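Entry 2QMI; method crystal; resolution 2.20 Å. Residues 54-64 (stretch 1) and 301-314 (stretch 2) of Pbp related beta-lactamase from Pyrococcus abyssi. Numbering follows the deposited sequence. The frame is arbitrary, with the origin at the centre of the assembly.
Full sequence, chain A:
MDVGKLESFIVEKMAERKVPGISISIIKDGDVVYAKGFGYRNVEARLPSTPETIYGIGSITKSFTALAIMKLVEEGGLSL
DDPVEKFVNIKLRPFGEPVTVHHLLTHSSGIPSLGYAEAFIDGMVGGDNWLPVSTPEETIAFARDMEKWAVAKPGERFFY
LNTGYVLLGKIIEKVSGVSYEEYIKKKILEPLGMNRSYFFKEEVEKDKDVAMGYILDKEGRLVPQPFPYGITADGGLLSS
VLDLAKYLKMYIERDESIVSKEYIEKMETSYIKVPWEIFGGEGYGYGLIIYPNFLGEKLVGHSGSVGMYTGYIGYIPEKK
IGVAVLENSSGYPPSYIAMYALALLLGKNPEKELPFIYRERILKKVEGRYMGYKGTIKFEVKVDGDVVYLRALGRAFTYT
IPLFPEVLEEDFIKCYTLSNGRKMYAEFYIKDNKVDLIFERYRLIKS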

# COMPACT_ATOMS: atom_id res chain seq x y z
N ILE A 54 -6.12 4.59 -43.49
CA ILE A 54 -5.26 5.75 -43.35
C ILE A 54 -4.59 5.87 -41.98
O ILE A 54 -5.23 5.72 -40.94
CB ILE A 54 -6.08 7.03 -43.66
CG1 ILE A 54 -6.24 7.15 -45.18
CG2 ILE A 54 -5.42 8.26 -43.06
CD1 ILE A 54 -7.15 8.26 -45.62
N TYR A 55 -3.28 6.12 -42.00
CA TYR A 55 -2.47 6.28 -40.79
C TYR A 55 -1.67 7.57 -40.91
O TYR A 55 -1.59 8.15 -41.99
CB TYR A 55 -1.44 5.16 -40.65
CG TYR A 55 -1.93 3.74 -40.70
CD1 TYR A 55 -1.90 2.92 -39.57
CD2 TYR A 55 -2.34 3.17 -41.91
CE1 TYR A 55 -2.25 1.57 -39.64
CE2 TYR A 55 -2.70 1.83 -42.00
CZ TYR A 55 -2.65 1.03 -40.86
OH TYR A 55 -3.01 -0.29 -40.95
N GLY A 56 -1.07 7.99 -39.81
CA GLY A 56 -0.23 9.17 -39.85
C GLY A 56 1.10 8.64 -40.37
O GLY A 56 1.45 7.50 -40.07
N ILE A 57 1.85 9.44 -41.12
CA ILE A 57 3.12 8.93 -41.64
C ILE A 57 4.35 9.57 -41.03
O ILE A 57 5.47 9.14 -41.29
CB ILE A 57 3.19 9.06 -43.19
CG1 ILE A 57 3.33 10.53 -43.60
CG2 ILE A 57 1.93 8.47 -43.81
CD1 ILE A 57 3.60 10.72 -45.08
N GLY A 58 4.14 10.60 -40.21
CA GLY A 58 5.25 11.27 -39.58
C GLY A 58 6.30 11.86 -40.52
O GLY A 58 5.97 12.40 -41.56
N SER A 59 7.56 11.72 -40.14
CA SER A 59 8.68 12.24 -40.92
C SER A 59 8.75 11.83 -42.38
O SER A 59 9.61 12.33 -43.11
CB SER A 59 10.00 11.89 -40.24
OG SER A 59 10.17 12.64 -39.06
N ILE A 60 7.88 10.93 -42.82
CA ILE A 60 7.92 10.55 -44.23
C ILE A 60 7.42 11.77 -44.99
O ILE A 60 7.62 11.90 -46.20
CB ILE A 60 7.03 9.32 -44.52
CG1 ILE A 60 7.56 8.12 -43.73
CG2 ILE A 60 7.05 9.00 -46.02
CD1 ILE A 60 6.74 6.84 -43.91
N THR A 61 6.79 12.68 -44.25
CA THR A 61 6.27 13.92 -44.81
C THR A 61 7.47 14.75 -45.27
O THR A 61 7.36 15.50 -46.24
CB THR A 61 5.48 14.75 -43.74
OG1 THR A 61 4.37 13.99 -43.25
CG2 THR A 61 4.96 16.05 -44.36
N LYS A 62 8.61 14.61 -44.59
CA LYS A 62 9.80 15.38 -44.96
C LYS A 62 10.19 15.25 -46.43
O LYS A 62 10.61 16.23 -47.05
CB LYS A 62 10.99 15.00 -44.07
CG LYS A 62 10.91 15.56 -42.64
CD LYS A 62 12.20 15.29 -41.86
CE LYS A 62 12.15 15.84 -40.44
NZ LYS A 62 11.09 15.20 -39.60
N SER A 63 10.05 14.05 -47.01
CA SER A 63 10.39 13.89 -48.42
C SER A 63 9.50 14.81 -49.29
O SER A 63 9.97 15.39 -50.27
CB SER A 63 10.26 12.42 -48.86
OG SER A 63 8.95 11.91 -48.71
N PHE A 64 8.24 14.94 -48.91
CA PHE A 64 7.31 15.80 -49.64
C PHE A 64 7.78 17.25 -49.57
O PHE A 64 7.85 17.94 -50.57
CB PHE A 64 5.91 15.69 -49.04
CG PHE A 64 5.24 14.38 -49.32
CD1 PHE A 64 4.26 14.28 -50.30
CD2 PHE A 64 5.58 13.24 -48.60
CE1 PHE A 64 3.63 13.07 -50.57
CE2 PHE A 64 4.95 12.03 -48.85
CZ PHE A 64 3.97 11.95 -49.84
N GLY A 301 15.14 5.61 -48.44
CA GLY A 301 13.91 5.57 -47.66
C GLY A 301 13.94 6.51 -46.47
O GLY A 301 14.92 7.23 -46.26
N HIS A 302 12.87 6.50 -45.69
CA HIS A 302 12.76 7.35 -44.52
C HIS A 302 11.64 6.80 -43.65
O HIS A 302 10.60 6.37 -44.16
CB HIS A 302 12.44 8.79 -44.93
CG HIS A 302 12.85 9.81 -43.91
ND1 HIS A 302 12.26 9.90 -42.67
CD2 HIS A 302 13.83 10.75 -43.93
CE1 HIS A 302 12.87 10.84 -41.96
NE2 HIS A 302 13.83 11.37 -42.71
N SER A 303 11.88 6.79 -42.34
CA SER A 303 10.90 6.32 -41.38
C SER A 303 10.16 7.52 -40.84
O SER A 303 10.56 8.67 -41.08
CB SER A 303 11.60 5.59 -40.23
OG SER A 303 12.57 6.44 -39.64
N GLY A 304 9.09 7.25 -40.11
CA GLY A 304 8.30 8.31 -39.52
C GLY A 304 7.61 7.87 -38.24
O GLY A 304 7.19 6.73 -38.12
N SER A 305 7.49 8.78 -37.29
CA SER A 305 6.82 8.46 -36.04
C SER A 305 6.20 9.67 -35.36
O SER A 305 6.82 10.72 -35.25
CB SER A 305 7.81 7.81 -35.07
OG SER A 305 7.19 7.63 -33.81
N VAL A 306 4.95 9.52 -34.93
CA VAL A 306 4.27 10.59 -34.21
C VAL A 306 3.78 10.02 -32.88
O VAL A 306 2.86 10.56 -32.26
CB VAL A 306 3.09 11.16 -35.03
CG1 VAL A 306 3.60 12.22 -35.98
CG2 VAL A 306 2.42 10.06 -35.82
N GLY A 307 4.42 8.94 -32.45
CA GLY A 307 4.05 8.32 -31.20
C GLY A 307 3.03 7.21 -31.34
O GLY A 307 3.36 6.04 -31.15
N MET A 308 1.79 7.56 -31.67
CA MET A 308 0.74 6.56 -31.81
C MET A 308 0.63 5.98 -33.23
O MET A 308 -0.16 5.07 -33.45
CB MET A 308 -0.61 7.13 -31.37
CG MET A 308 -1.27 8.07 -32.36
SD MET A 308 -0.54 9.70 -32.41
CE MET A 308 0.62 9.51 -33.55
N TYR A 309 1.40 6.52 -34.17
CA TYR A 309 1.41 6.03 -35.56
C TYR A 309 2.87 6.04 -35.99
O TYR A 309 3.62 6.94 -35.61
CB TYR A 309 0.65 6.95 -36.53
CG TYR A 309 -0.84 7.11 -36.33
CD1 TYR A 309 -1.74 6.07 -36.62
CD2 TYR A 309 -1.36 8.32 -35.88
CE1 TYR A 309 -3.12 6.26 -36.47
CE2 TYR A 309 -2.73 8.51 -35.73
CZ TYR A 309 -3.60 7.49 -36.02
OH TYR A 309 -4.95 7.71 -35.84
N THR A 310 3.29 5.05 -36.78
CA THR A 310 4.66 5.00 -37.30
C THR A 310 4.61 4.47 -38.73
O THR A 310 3.62 3.86 -39.13
CB THR A 310 5.60 4.09 -36.45
OG1 THR A 310 5.17 2.73 -36.53
CG2 THR A 310 5.63 4.55 -35.00
N GLY A 311 5.67 4.71 -39.49
CA GLY A 311 5.69 4.23 -40.86
C GLY A 311 7.06 4.24 -41.49
O GLY A 311 8.04 4.70 -40.89
N TYR A 312 7.13 3.73 -42.72
CA TYR A 312 8.38 3.68 -43.46
C TYR A 312 8.11 3.45 -44.95
O TYR A 312 7.18 2.73 -45.31
CB TYR A 312 9.27 2.55 -42.95
CG TYR A 312 10.64 2.52 -43.60
CD1 TYR A 312 11.66 3.37 -43.16
CD2 TYR A 312 10.92 1.66 -44.66
CE1 TYR A 312 12.91 3.36 -43.75
CE2 TYR A 312 12.17 1.64 -45.26
CZ TYR A 312 13.16 2.49 -44.81
OH TYR A 312 14.41 2.47 -45.39
N ILE A 313 8.91 4.09 -45.79
CA ILE A 313 8.79 3.91 -47.23
C ILE A 313 10.23 3.76 -47.69
O ILE A 313 11.14 4.36 -47.12
CB ILE A 313 8.14 5.12 -47.98
CG1 ILE A 313 9.04 6.36 -47.88
CG2 ILE A 313 6.74 5.40 -47.42
CD1 ILE A 313 8.60 7.49 -48.78
N GLY A 314 10.43 2.93 -48.71
CA GLY A 314 11.77 2.72 -49.23
C GLY A 314 11.69 2.14 -50.63
O GLY A 314 10.71 1.50 -50.99

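Stretch 2 folds back on itself as two antiparallel strands, and stretch 1 runs across one side of this hairpin. The strand pairing rests on alternating backbone hydrogen bonds: His 302 N to Ile 313 O (3.1 Å) and Ile 313 N to His 302 O (3.3 Å), then Gly 304 N to Gly 311 O and Gly 311 N to Gly 304 O (2.9 Å each). Val 306 N to Tyr 309 O, at 3.0 Å, closes the turn. These bonds lie within the hairpin. No hydrogen bond crosses to stretch 1, and the 604 Å² buried between the stretches is held mainly by close packing.

Backbone approach is tightest at Gly 304, whose CA lies 4.2 Å from Ser 59 CA. Gly 304 CA also sits 3.4 Å from Ile 57 O, with an angle of 161° at the hydrogen, a nearly straight CA-H...O contact. An ideal CB on Gly 304 would fall 2.0 Å from Ile 57 O, so the absence of a side chain is what permits this approach. Gly 58 makes the reciprocal case: its CB would lie 2.5 Å from Ser 305 N, and its phi of 58° independently favours glycine.

Apolar packing centres on Ile 60, which has the largest area covered by the opposing stretch, 101 Å². Its CA-to-CB bond points sideways, but the m,t rotamer brings the end of the chain nearer the hairpin. Ile 60 CD1 reaches 3.4 Å from Tyr 312 N, Ile 60 CG1 lies 3.5 Å from His 302 O, and Ile 60 CG2 meets Ile 313 CD1 at 3.5 Å. The branched side chain thus touches both strands, and its contact with Ile 313 joins two hydrocarbon surfaces.

Aromatic contacts occur at two places. Gly 56 N lies over one face of the Tyr 309 ring, 3.6 Å from Tyr 309 CG, so the ring covers the backbone there. Tyr 55 CB adds an apolar contact with Tyr 309 CD1 at 4.1 Å. At His 302, Ser 59 O lies over one ring face, while Ser 59 CB approaches His 302 CE1 to 3.5 Å. A hydrogen bond from His 302 ND1 to Ser 303 O (2.6 Å, 151°) ties the imidazole to its own strand.

Polar bonds within stretch 1 shape the segment that meets the hairpin. Thr 61 OG1 donates to Gly 58 O and Ser 63 OG to Ile 60 O, both at 2.8 Å, linking side chains to the backbone three residues earlier.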